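PDB 7AE5: phenolic acid decarboxylase from Sedimentibacter hydroxybenzoicus, which catalyses the reversible, non-oxidative decarboxylation of 4-hydroxybenzoate and 3,4-dihydroxybenzoate with prenylated FMN and manganese as cofactors, detoxifying phenolic compounds under anaerobic conditions. Local coordinates for residues Q72-A75 with L76-G79; T315-D318 with Y319-L323; D246-D249 with H250-V253; Y132-N135 with E136-G140; K358-Y361 with G362-K366. One frame throughout, in Å; residues are numbered along the deposited sequence.

Contact 1 (Q72-A75 with L76-G79); sequences QNHA and LMLG
Met77 lays its terminal methyl over one face of the His74 imidazole, a CH-pi contact between residues three apart on the last turn of a helix. CE stands 3.7 Å from the ring centroid and only 16° off the normal, displaced toward the NE2 rim. SD lies behind it, farther above the same face. The approach depends on both first torsions: His74 (chi1 -164°) and Met77 (chi1 165°) each carry CG anti to the backbone N, and a bend at chi3 of Met77 then turns the methyl onto the ring. Leu78 adds CD1, which meets the imidazole obliquely at 3.6 Å from CE1. The ring's rotation is probably fixed by the hydrogen bond between ND1 and Gln89 OE1.

The helix ends here. Leu76 N still reaches Gln72 O in a nearly straight helical bond of 3.0 Å, whereas Leu78 N makes two weak bonds, to His74 O and Ala75 O. Gly79, at positive phi, is the C-prime residue of a Schellman motif, with its N bonded to Leu76 O at 2.9 Å.

The turn is buried in the N-terminal part of the UbiD fold: Leu76 packs on helix 8-17, Ala75 and Leu78 face helix 86-96, and Met77 lies against Pro211, Leu212 and Phe215 of helix 211-217.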
loop_
_atom_site.group_PDB
_atom_site.type_symbol
_atom_site.label_atom_id
_atom_site.label_comp_id
_atom_site.label_asym_id
_atom_site.label_seq_id
_atom_site.Cartn_x
_atom_site.Cartn_y
_atom_site.Cartn_z
ATOM N N GLN C 72 28.720 24.152 21.170
ATOM C CA GLN C 72 29.587 25.225 21.639
ATOM C C GLN C 72 31.052 24.844 21.468
ATOM O O GLN C 72 31.846 25.619 20.921
ATOM C CB GLN C 72 29.281 25.556 23.101
ATOM C CG GLN C 72 28.029 26.399 23.316
ATOM C CD GLN C 72 26.751 25.652 22.982
ATOM O OE1 GLN C 72 26.692 24.426 23.074
ATOM N NE2 GLN C 72 25.717 26.391 22.597
ATOM N N ASN C 73 31.426 23.646 21.926
ATOM C CA ASN C 73 32.795 23.171 21.745
ATOM C C ASN C 73 33.129 23.011 20.267
ATOM O O ASN C 73 34.252 23.304 19.840
ATOM C CB ASN C 73 32.989 21.843 22.477
ATOM C CG ASN C 73 32.720 21.952 23.963
ATOM O OD1 ASN C 73 32.168 22.945 24.435
ATOM N ND2 ASN C 73 33.100 20.920 24.709
ATOM N N HIS C 74 32.163 22.538 19.475
ATOM C CA HIS C 74 32.366 22.405 18.036
ATOM C C HIS C 74 32.596 23.762 17.386
ATOM O O HIS C 74 33.467 23.904 16.520
ATOM C CB HIS C 74 31.159 21.705 17.411
ATOM C CG HIS C 74 31.403 21.175 16.032
ATOM N ND1 HIS C 74 31.408 21.981 14.914
ATOM C CD2 HIS C 74 31.633 19.916 15.589
ATOM C CE1 HIS C 74 31.638 21.242 13.842
ATOM N NE2 HIS C 74 31.778 19.985 14.225
ATOM N N ALA C 75 31.822 24.772 17.792
ATOM C CA ALA C 75 32.010 26.117 17.258
ATOM C C ALA C 75 33.400 26.644 17.590
ATOM O O ALA C 75 34.104 27.165 16.718
ATOM C CB ALA C 75 30.933 27.054 17.806
ATOM N N LEU C 76 33.812 26.510 18.853
ATOM C CA LEU C 76 35.142 26.960 19.247
ATOM C C LEU C 76 36.232 26.170 18.539
ATOM O O LEU C 76 37.321 26.702 18.291
ATOM C CB LEU C 76 35.307 26.848 20.762
ATOM C CG LEU C 76 34.351 27.692 21.605
ATOM C CD1 LEU C 76 34.400 27.257 23.059
ATOM C CD2 LEU C 76 34.683 29.170 21.475
ATOM N N MET C 77 35.962 24.904 18.209
ATOM C CA MET C 77 36.941 24.105 17.479
ATOM C C MET C 77 37.319 24.778 16.167
ATOM O O MET C 77 38.499 24.827 15.803
ATOM C CB MET C 77 36.391 22.700 17.227
ATOM C CG MET C 77 37.154 21.908 16.177
ATOM S SD MET C 77 36.436 20.289 15.836
ATOM C CE MET C 77 35.232 20.707 14.577
ATOM N N LEU C 78 36.338 25.332 15.463
ATOM C CA LEU C 78 36.578 26.021 14.205
ATOM C C LEU C 78 36.923 27.489 14.388
ATOM O O LEU C 78 36.968 28.228 13.399
ATOM C CB LEU C 78 35.362 25.889 13.291
ATOM C CG LEU C 78 35.046 24.433 12.981
ATOM C CD1 LEU C 78 33.550 24.138 13.049
ATOM C CD2 LEU C 78 35.633 24.112 11.635
ATOM N N GLY C 79 37.171 27.925 15.619
ATOM C CA GLY C 79 37.537 29.306 15.861
ATOM C C GLY C 79 36.397 30.291 15.758
ATOM O O GLY C 79 36.631 31.468 15.470
#

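Contact 2 (T315-D318 with Y319-L323); sequences TEID and YLMAL
The backbone from Glu316 to Leu320 winds into a short, weakly bonded helix: Glu316 O receives weak bonds from both Tyr319 N and Leu320 N, and Met321 N reaches Asp318 O at 3.2 Å from above the carbonyl plane instead of along a lone pair. Leu320 turns CD2 back over the first residue of the helix, 3.1 Å from Glu316 O and 3.7 Å from Glu316 CG. The glutamate chain runs extended from there, with CG anti to the backbone N (chi1 -172°), and its OE2 ends in a salt bridge with Lys145 while also accepting from His68 N. One residue on, Ile317 crosses Met321 obliquely, CG1 lying 3.8 Å from SD; a bend at chi3 carries the methionine CE away beyond SD, which is the atom that meets the isoleucine.

The turn directly precedes helix 323-336 of the UbiD fold, and it lies near the cofactor site: the side chain of Ile317 is about 6 Å from that of Thr166, a residue predicted to bind prenylated FMN.

Asp318 folds its carboxylate back to the start of the turn, where OD2 takes the Thr315 N-H at 2.8 Å in an almost straight bond (171°), met on the anti side of the carboxylate. The ring edge of Tyr319 lies near Glu316 O, in plane, and its CD2 passes 3.3 Å from Thr315 O. Farther out, the tyrosine ring makes edge-to-face pairs with Trp71 and Trp314, and it also packs on Glu398 of a second copy of this protein.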
loop_
_atom_site.group_PDB
_atom_site.type_symbol
_atom_site.label_atom_id
_atom_site.label_comp_id
_atom_site.label_asym_id
_atom_site.label_seq_id
_atom_site.Cartn_x
_atom_site.Cartn_y
_atom_site.Cartn_z
ATOM N N THR C 315 26.100 11.439 22.155
ATOM C CA THR C 315 27.273 11.594 23.008
ATOM C C THR C 315 28.301 12.374 22.191
ATOM O O THR C 315 27.988 12.972 21.154
ATOM C CB THR C 315 27.813 10.245 23.511
ATOM O OG1 THR C 315 28.252 9.447 22.408
ATOM C CG2 THR C 315 26.746 9.485 24.288
ATOM N N GLU C 316 29.556 12.376 22.651
ATOM C CA GLU C 316 30.596 13.119 21.946
ATOM C C GLU C 316 30.810 12.575 20.537
ATOM O O GLU C 316 31.065 13.342 19.602
ATOM C CB GLU C 316 31.902 13.078 22.737
ATOM C CG GLU C 316 32.973 13.976 22.170
ATOM C CD GLU C 316 34.301 13.820 22.876
ATOM O OE1 GLU C 316 34.361 13.098 23.894
ATOM O OE2 GLU C 316 35.289 14.425 22.410
ATOM N N ILE C 317 30.692 11.254 20.366
ATOM C CA ILE C 317 30.982 10.630 19.075
ATOM C C ILE C 317 30.092 11.195 17.975
ATOM O O ILE C 317 30.529 11.335 16.825
ATOM C CB ILE C 317 30.843 9.097 19.181
ATOM C CG1 ILE C 317 31.234 8.427 17.861
ATOM C CG2 ILE C 317 29.426 8.703 19.575
ATOM C CD1 ILE C 317 32.704 8.556 17.519
ATOM N N ASP C 318 28.846 11.542 18.302
ATOM C CA ASP C 318 27.941 12.079 17.289
ATOM C C ASP C 318 28.441 13.409 16.744
ATOM O O ASP C 318 28.246 13.706 15.560
ATOM C CB ASP C 318 26.538 12.227 17.874
ATOM C CG ASP C 318 25.964 10.905 18.342
ATOM O OD1 ASP C 318 25.319 10.214 17.525
ATOM O OD2 ASP C 318 26.172 10.548 19.521
ATOM N N TYR C 319 29.094 14.215 17.579
ATOM C CA TYR C 319 29.652 15.468 17.088
ATOM C C TYR C 319 30.886 15.232 16.226
ATOM O O TYR C 319 31.198 16.055 15.358
ATOM C CB TYR C 319 29.971 16.391 18.265
ATOM C CG TYR C 319 28.744 16.793 19.055
ATOM C CD1 TYR C 319 27.980 17.890 18.677
ATOM C CD2 TYR C 319 28.338 16.065 20.166
ATOM C CE1 TYR C 319 26.853 18.260 19.391
ATOM C CE2 TYR C 319 27.212 16.427 20.887
ATOM C CZ TYR C 319 26.474 17.525 20.495
ATOM O OH TYR C 319 25.353 17.885 21.210
ATOM N N LEU C 320 31.591 14.115 16.434
ATOM C CA LEU C 320 32.720 13.772 15.574
ATOM C C LEU C 320 32.292 13.267 14.202
ATOM O O LEU C 320 33.150 13.118 13.326
ATOM C CB LEU C 320 33.611 12.713 16.233
ATOM C CG LEU C 320 34.627 13.111 17.310
ATOM C CD1 LEU C 320 35.357 14.392 16.930
ATOM C CD2 LEU C 320 33.996 13.234 18.686
ATOM N N MET C 321 31.001 12.993 13.995
ATOM C CA MET C 321 30.518 12.475 12.720
ATOM C C MET C 321 29.379 13.306 12.143
ATOM O O MET C 321 28.744 12.872 11.174
ATOM C CB MET C 321 30.060 11.020 12.868
ATOM C CG MET C 321 31.089 10.095 13.495
ATOM S SD MET C 321 30.335 8.597 14.155
ATOM C CE MET C 321 29.514 7.963 12.699
ATOM N N ALA C 322 29.109 14.485 12.701
ATOM C CA ALA C 322 27.900 15.225 12.341
ATOM C C ALA C 322 28.064 15.970 11.019
ATOM O O ALA C 322 27.481 15.588 10.000
ATOM C CB ALA C 322 27.524 16.187 13.472
ATOM N N LEU C 323 28.857 17.044 11.023
ATOM C CA LEU C 323 28.961 17.906 9.852
ATOM C C LEU C 323 29.974 17.408 8.830
ATOM O O LEU C 323 29.854 17.745 7.647
ATOM C CB LEU C 323 29.317 19.330 10.285
ATOM C CG LEU C 323 28.282 20.027 11.169
ATOM C CD1 LEU C 323 28.580 21.513 11.284
ATOM C CD2 LEU C 323 26.877 19.802 10.628
#

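Contact 3 (D246-D249 with H250-V253); sequences DLYD and HLYV
Tyr248 and His250 run alongside each other in the connection between antiparallel strands 241-244 and 252-254, part of a small sheet in the Rift-related, FMN-binding-type domain. Followed outward, Tyr248 begins with CB, which meets the imidazole at its edge, 3.6 Å from His250 CE1, and also touches Leu251 CD1 at 4.1 Å. CG is next, at a longer 4.2 Å from the same CE1. Along the ring, CD2 lies 4.1 Å from Leu251 CD1, a methyl that comes in obliquely, while Leu247 CB sits over the centre of one face. At the tip, OH makes a weak hydrogen bond with Asp295 OD2.

The histidine reaches this place because its CG sits between the backbone N and the carbonyl carbon (chi1 57°), folding the ring back along the chain. Leu251 CG lies over one of its faces, toward the rim, and Pro202 of strand 201-207 packs against both His250 and Tyr248. An alanine here is likely to open a gap beside Tyr248 CB and Leu251 CG, leaving these two without the imidazole against them.

On the exposed side, Asp249 directs OD1 away to a salt bridge with Lys244. Its backbone faces the start of the following strand, where Asp249 O lies 3.2 Å from Tyr252 CE1, oblique to the ring.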
loop_
_atom_site.group_PDB
_atom_site.type_symbol
_atom_site.label_atom_id
_atom_site.label_comp_id
_atom_site.label_asym_id
_atom_site.label_seq_id
_atom_site.Cartn_x
_atom_site.Cartn_y
_atom_site.Cartn_z
ATOM N N ASP C 246 59.712 8.531 15.537
ATOM C CA ASP C 246 61.073 8.218 15.957
ATOM C C ASP C 246 61.609 6.986 15.237
ATOM O O ASP C 246 62.744 6.986 14.747
ATOM C CB ASP C 246 61.120 8.022 17.472
ATOM C CG ASP C 246 61.636 9.246 18.202
ATOM O OD1 ASP C 246 61.882 10.276 17.539
ATOM O OD2 ASP C 246 61.796 9.178 19.439
ATOM N N LEU C 247 60.805 5.928 15.155
ATOM C CA LEU C 247 61.284 4.651 14.641
ATOM C C LEU C 247 60.991 4.437 13.164
ATOM O O LEU C 247 61.632 3.583 12.540
ATOM C CB LEU C 247 60.664 3.497 15.436
ATOM C CG LEU C 247 60.768 3.581 16.957
ATOM C CD1 LEU C 247 59.977 2.456 17.602
ATOM C CD2 LEU C 247 62.223 3.531 17.386
ATOM N N TYR C 248 60.054 5.183 12.586
ATOM C CA TYR C 248 59.568 4.908 11.240
ATOM C C TYR C 248 59.635 6.181 10.410
ATOM O O TYR C 248 59.053 7.204 10.786
ATOM C CB TYR C 248 58.147 4.343 11.294
ATOM C CG TYR C 248 58.065 3.091 12.142
ATOM C CD1 TYR C 248 58.793 1.956 11.805
ATOM C CD2 TYR C 248 57.286 3.050 13.291
ATOM C CE1 TYR C 248 58.735 0.810 12.578
ATOM C CE2 TYR C 248 57.221 1.908 14.072
ATOM C CZ TYR C 248 57.948 0.792 13.710
ATOM O OH TYR C 248 57.889 -0.349 14.479
ATOM N N ASP C 249 60.341 6.107 9.278
ATOM C CA ASP C 249 60.602 7.295 8.471
ATOM C C ASP C 249 59.354 7.754 7.727
ATOM O O ASP C 249 59.131 8.958 7.556
ATOM C CB ASP C 249 61.735 7.010 7.484
ATOM C CG ASP C 249 63.053 6.721 8.176
ATOM O OD1 ASP C 249 63.135 6.926 9.405
ATOM O OD2 ASP C 249 64.006 6.289 7.491
ATOM N N HIS C 250 58.532 6.810 7.271
ATOM C CA HIS C 250 57.365 7.114 6.452
ATOM C C HIS C 250 56.159 7.580 7.261
ATOM O O HIS C 250 55.148 7.958 6.660
ATOM C CB HIS C 250 56.960 5.888 5.625
ATOM C CG HIS C 250 56.677 4.664 6.445
ATOM N ND1 HIS C 250 57.304 4.402 7.644
ATOM C CD2 HIS C 250 55.806 3.646 6.248
ATOM C CE1 HIS C 250 56.849 3.265 8.140
ATOM N NE2 HIS C 250 55.938 2.786 7.311
ATOM N N LEU C 251 56.232 7.562 8.588
ATOM C CA LEU C 251 55.109 7.916 9.445
ATOM C C LEU C 251 55.364 9.262 10.109
ATOM O O LEU C 251 56.423 9.471 10.716
ATOM C CB LEU C 251 54.874 6.838 10.505
ATOM C CG LEU C 251 54.368 5.502 9.957
ATOM C CD1 LEU C 251 54.103 4.518 11.082
ATOM C CD2 LEU C 251 53.121 5.715 9.112
ATOM N N TYR C 252 54.388 10.163 9.996
ATOM C CA TYR C 252 54.475 11.504 10.546
ATOM C C TYR C 252 53.294 11.735 11.482
ATOM O O TYR C 252 52.150 11.382 11.175
ATOM C CB TYR C 252 54.508 12.570 9.442
ATOM C CG TYR C 252 55.871 12.702 8.781
ATOM C CD1 TYR C 252 56.380 11.679 7.987
ATOM C CD2 TYR C 252 56.647 13.841 8.954
ATOM C CE1 TYR C 252 57.621 11.790 7.383
ATOM C CE2 TYR C 252 57.890 13.960 8.355
ATOM C CZ TYR C 252 58.371 12.932 7.572
ATOM O OH TYR C 252 59.607 13.049 6.974
ATOM N N VAL C 253 53.608 12.306 12.632
ATOM C CA VAL C 253 52.649 12.531 13.704
ATOM C C VAL C 253 52.559 14.035 13.918
ATOM O O VAL C 253 53.486 14.778 13.555
ATOM C CB VAL C 253 53.044 11.761 14.985
ATOM C CG1 VAL C 253 53.306 10.289 14.660
ATOM C CG2 VAL C 253 54.257 12.388 15.634
#

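Contact 4 (Y132-N135 with E136-G140); sequences YRIN and EQDGG
Arg133 and Asp138 pass antiparallel to one another, Arg133 CG 4.1 Å from Asp138 CB, inside a loop of the Rift-related domain, where a type I beta turn from Asn135 to Asp138 reverses the chain ahead of strand 142-143. Arg133 comes first. Its CG starts anti to the backbone N (chi1 -160°), and a bend at chi3 brings the guanidinium edge up to the far limb of the loop, at Gly139. CD passes 3.6 Å from Glu136 O on the way, and NH1 ends 2.7 Å from Asp138 O. The arginine does not pair with the aspartate carboxylate: NE forms a salt bridge with Glu39 of the ShdD chain and NH2 bonds to Ser34 O of that same chain, placing the loop at the interface between the two proteins.

Ile134 follows, its N-H bonded to a water at 2.8 Å; this water in turn donates to Asp138 OD2 and Gly140 O, joining both limbs. Asn135 closes the turn twice. Its O accepts Asp138 N at 3.3 Å, from above the carbonyl plane, and its N gives a hydrogen to Asp138 OD2 at 3.0 Å, reaching the carboxylate from above its plane. Swapping Asp138 for an alanine would probably leave Asn135 N and both bridging waters without their carboxylate partner and the turn less firmly closed.

The asparagine amide turns to the neighbouring loop, ND2 bonding to Leu310 O. The same ND2 also gives a hydrogen to the second water, which itself donates to Asp138 OD1 at 2.6 Å.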
loop_
_atom_site.group_PDB
_atom_site.type_symbol
_atom_site.label_atom_id
_atom_site.label_comp_id
_atom_site.label_asym_id
_atom_site.label_seq_id
_atom_site.Cartn_x
_atom_site.Cartn_y
_atom_site.Cartn_z
ATOM N N TYR C 132 40.816 3.328 31.852
ATOM C CA TYR C 132 39.602 3.006 32.587
ATOM C C TYR C 132 38.633 2.299 31.649
ATOM O O TYR C 132 38.838 2.251 30.434
ATOM C CB TYR C 132 38.966 4.269 33.177
ATOM C CG TYR C 132 38.575 5.284 32.128
ATOM C CD1 TYR C 132 39.518 6.144 31.578
ATOM C CD2 TYR C 132 37.264 5.380 31.682
ATOM C CE1 TYR C 132 39.165 7.069 30.616
ATOM C CE2 TYR C 132 36.901 6.301 30.722
ATOM C CZ TYR C 132 37.853 7.142 30.191
ATOM O OH TYR C 132 37.486 8.060 29.236
ATOM N N ARG C 133 37.566 1.752 32.224
ATOM C CA ARG C 133 36.541 1.068 31.446
ATOM C C ARG C 133 35.445 2.059 31.069
ATOM O O ARG C 133 34.821 2.667 31.946
ATOM C CB ARG C 133 35.955 -0.115 32.214
ATOM C CG ARG C 133 35.266 -1.117 31.303
ATOM C CD ARG C 133 34.544 -2.209 32.074
ATOM N NE ARG C 133 35.453 -3.042 32.853
ATOM C CZ ARG C 133 36.222 -3.993 32.339
ATOM N NH1 ARG C 133 36.251 -4.232 31.038
ATOM N NH2 ARG C 133 36.978 -4.725 33.152
ATOM N N ILE C 134 35.208 2.208 29.766
ATOM C CA ILE C 134 34.264 3.211 29.283
ATOM C C ILE C 134 32.828 2.757 29.521
ATOM O O ILE C 134 32.003 3.509 30.047
ATOM C CB ILE C 134 34.523 3.516 27.797
ATOM C CG1 ILE C 134 36.005 3.823 27.574
ATOM C CG2 ILE C 134 33.652 4.673 27.331
ATOM C CD1 ILE C 134 36.357 4.113 26.139
ATOM N N ASN C 135 32.503 1.532 29.128
ATOM C CA ASN C 135 31.172 0.996 29.359
ATOM C C ASN C 135 31.268 -0.318 30.120
ATOM O O ASN C 135 32.314 -0.971 30.147
ATOM C CB ASN C 135 30.408 0.811 28.043
ATOM C CG ASN C 135 29.666 2.068 27.625
ATOM O OD1 ASN C 135 28.867 2.612 28.389
ATOM N ND2 ASN C 135 29.932 2.537 26.412
ATOM N N GLU C 136 30.147 -0.694 30.742
ATOM C CA GLU C 136 30.156 -1.777 31.722
ATOM C C GLU C 136 30.614 -3.096 31.111
ATOM O O GLU C 136 31.371 -3.846 31.740
ATOM C CB GLU C 136 28.766 -1.929 32.338
ATOM C CG GLU C 136 28.675 -1.495 33.791
ATOM C CD GLU C 136 27.465 -2.080 34.496
ATOM O OE1 GLU C 136 27.377 -3.322 34.596
ATOM O OE2 GLU C 136 26.602 -1.297 34.949
ATOM N N GLN C 137 30.171 -3.400 29.891
ATOM C CA GLN C 137 30.409 -4.702 29.282
ATOM C C GLN C 137 31.545 -4.686 28.269
ATOM O O GLN C 137 31.673 -5.626 27.476
ATOM C CB GLN C 137 29.129 -5.222 28.630
ATOM C CG GLN C 137 27.978 -5.384 29.605
ATOM C CD GLN C 137 28.231 -6.478 30.624
ATOM O OE1 GLN C 137 28.615 -7.592 30.273
ATOM N NE2 GLN C 137 28.021 -6.160 31.896
ATOM N N ASP C 138 32.373 -3.648 28.279
ATOM C CA ASP C 138 33.543 -3.636 27.416
ATOM C C ASP C 138 34.512 -4.742 27.819
ATOM O O ASP C 138 34.669 -5.060 29.000
ATOM C CB ASP C 138 34.240 -2.280 27.478
ATOM C CG ASP C 138 33.432 -1.181 26.821
ATOM O OD1 ASP C 138 32.403 -1.492 26.182
ATOM O OD2 ASP C 138 33.829 -0.003 26.939
ATOM N N GLY C 139 35.162 -5.332 26.812
ATOM C CA GLY C 139 36.135 -6.389 27.045
ATOM C C GLY C 139 37.348 -5.954 27.842
ATOM O O GLY C 139 37.978 -6.792 28.497
ATOM N N GLY C 140 37.691 -4.677 27.800
ATOM C CA GLY C 140 38.811 -4.167 28.556
ATOM C C GLY C 140 38.767 -2.658 28.631
ATOM O O GLY C 140 37.736 -2.035 28.378
HETATM O O HOH W 1 36.643 0.488 28.020
HETATM O O HOH W 2 32.040 0.792 24.961
#

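Contact 5 (K358-Y361 with G362-K366); sequences KVRY and GGYAK
Tyr364 fills the inside of a bend, its ring lined by side chains and backbone of the four residues Lys358 to Tyr361. Here packing is close. Arg360 CB sits over the centre of the Tyr364 ring, 3.9 Å from the centroid and 10° off the normal, a CH-pi contact. Val359 CG1 slides alongside the root of the tyrosine, 3.7 Å from CB, and Lys358 O comes within 3.4 Å of CE2. The phenol gets there with CG anti to the backbone N (chi1 -177°), which directs it back across the incoming chain. Tyr361 meets it in a T-shaped pair: the edge of Tyr364 is turned toward the face of Tyr361, the planes at 83° and CD1 of Tyr364 4.0 Å from CE1 of Tyr361.

Toward solvent the contact becomes looser. Arg360 continues beside the ring, its guanidinium inclined to it with Tyr364 CE1 under one face, and NH2 stops 3.5 Å from Tyr364 OH. Both polar ends look to the same outside residue: Arg360 NE makes a salt bridge with Glu339, to which Tyr364 OH is weakly hydrogen-bonded. Lys358 leads its amine away. Beside the tyrosines lies a subunit interface, where Met379 of a third copy of the protein packs on both.

Tyr364 N bonds to Tyr361 O at 2.9 Å, closing a type II beta turn. Gly363 takes its third position with positive phi, where a side chain would jam against the preceding carbonyl O. It is also the N-cap of helix 364-372, ending a tight strand-to-helix connection of the C-terminal domain.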
loop_
_atom_site.group_PDB
_atom_site.type_symbol
_atom_site.label_atom_id
_atom_site.label_comp_id
_atom_site.label_asym_id
_atom_site.label_seq_id
_atom_site.Cartn_x
_atom_site.Cartn_y
_atom_site.Cartn_z
ATOM N N LYS C 358 15.420 24.700 -2.500
ATOM C CA LYS C 358 14.412 25.402 -3.277
ATOM C C LYS C 358 13.789 24.418 -4.259
ATOM O O LYS C 358 14.499 23.640 -4.903
ATOM C CB LYS C 358 15.029 26.588 -4.017
ATOM C CG LYS C 358 14.012 27.611 -4.498
ATOM C CD LYS C 358 13.970 27.692 -6.016
ATOM C CE LYS C 358 12.957 28.729 -6.477
ATOM N NZ LYS C 358 13.317 30.098 -6.015
ATOM N N VAL C 359 12.465 24.431 -4.355
ATOM C CA VAL C 359 11.745 23.501 -5.217
ATOM C C VAL C 359 11.644 24.134 -6.602
ATOM O O VAL C 359 10.914 25.108 -6.798
ATOM C CB VAL C 359 10.362 23.160 -4.648
ATOM C CG1 VAL C 359 9.691 22.080 -5.482
ATOM C CG2 VAL C 359 10.484 22.710 -3.200
ATOM N N ARG C 360 12.392 23.584 -7.563
ATOM C CA ARG C 360 12.375 24.111 -8.924
ATOM C C ARG C 360 10.979 24.028 -9.527
ATOM O O ARG C 360 10.405 25.037 -9.951
ATOM C CB ARG C 360 13.380 23.351 -9.791
ATOM C CG ARG C 360 14.143 24.222 -10.766
ATOM C CD ARG C 360 14.777 23.394 -11.870
ATOM N NE ARG C 360 15.948 22.669 -11.391
ATOM C CZ ARG C 360 16.560 21.705 -12.064
ATOM N NH1 ARG C 360 16.171 21.355 -13.279
ATOM N NH2 ARG C 360 17.594 21.080 -11.506
ATOM N N TYR C 361 10.420 22.822 -9.582
ATOM C CA TYR C 361 9.077 22.606 -10.093
ATOM C C TYR C 361 8.409 21.519 -9.263
ATOM O O TYR C 361 9.038 20.890 -8.408
ATOM C CB TYR C 361 9.096 22.243 -11.586
ATOM C CG TYR C 361 10.193 21.276 -11.988
ATOM C CD1 TYR C 361 10.291 20.016 -11.408
ATOM C CD2 TYR C 361 11.134 21.628 -12.950
ATOM C CE1 TYR C 361 11.291 19.133 -11.776
ATOM C CE2 TYR C 361 12.138 20.750 -13.324
ATOM C CZ TYR C 361 12.211 19.506 -12.734
ATOM O OH TYR C 361 13.206 18.630 -13.102
ATOM N N GLY C 362 7.119 21.312 -9.513
ATOM C CA GLY C 362 6.336 20.354 -8.754
ATOM C C GLY C 362 6.959 18.977 -8.648
ATOM O O GLY C 362 7.298 18.361 -9.661
ATOM N N GLY C 363 7.121 18.489 -7.419
ATOM C CA GLY C 363 7.713 17.192 -7.174
ATOM C C GLY C 363 9.222 17.179 -7.081
ATOM O O GLY C 363 9.802 16.111 -6.843
ATOM N N TYR C 364 9.875 18.333 -7.243
ATOM C CA TYR C 364 11.335 18.387 -7.266
ATOM C C TYR C 364 11.950 17.905 -5.959
ATOM O O TYR C 364 13.090 17.427 -5.951
ATOM C CB TYR C 364 11.784 19.816 -7.571
ATOM C CG TYR C 364 13.275 20.023 -7.690
ATOM C CD1 TYR C 364 13.979 19.549 -8.791
ATOM C CD2 TYR C 364 13.975 20.722 -6.715
ATOM C CE1 TYR C 364 15.344 19.751 -8.906
ATOM C CE2 TYR C 364 15.337 20.930 -6.822
ATOM C CZ TYR C 364 16.015 20.443 -7.918
ATOM O OH TYR C 364 17.370 20.650 -8.026
ATOM N N ALA C 365 11.218 18.019 -4.847
ATOM C CA ALA C 365 11.766 17.622 -3.555
ATOM C C ALA C 365 12.041 16.125 -3.489
ATOM O O ALA C 365 12.996 15.701 -2.829
ATOM C CB ALA C 365 10.817 18.033 -2.433
ATOM N N LYS C 366 11.219 15.310 -4.151
ATOM C CA LYS C 366 11.502 13.881 -4.194
ATOM C C LYS C 366 12.651 13.575 -5.144
ATOM O O LYS C 366 13.386 12.604 -4.935
ATOM C CB LYS C 366 10.248 13.105 -4.590
ATOM C CG LYS C 366 9.121 13.245 -3.583
ATOM C CD LYS C 366 8.208 12.037 -3.570
ATOM C CE LYS C 366 7.194 12.146 -2.439
ATOM N NZ LYS C 366 6.021 11.242 -2.628
#

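Read from the N terminus, the five contacts come in series, each local, and none nests within or crosses another; contacts 4 and 5 contain beta turns, of type I and type II. Contact 1 ends helix 71-77 in the N-terminal domain. Contacts 4 and 3 follow in the Rift-related domain, the first in the loop before strand 142-143, the second between strands 241-244 and 252-254; their centres are 31 Å apart. Contact 2 forms helix 316-320, just before helix 323-336, and touches contact 1, with His74 packing on Tyr319 and Leu323, which ties the two helical turns together. Contact 5 lies farther on, its centre 52 Å from that of contact 3, across the chain's centre.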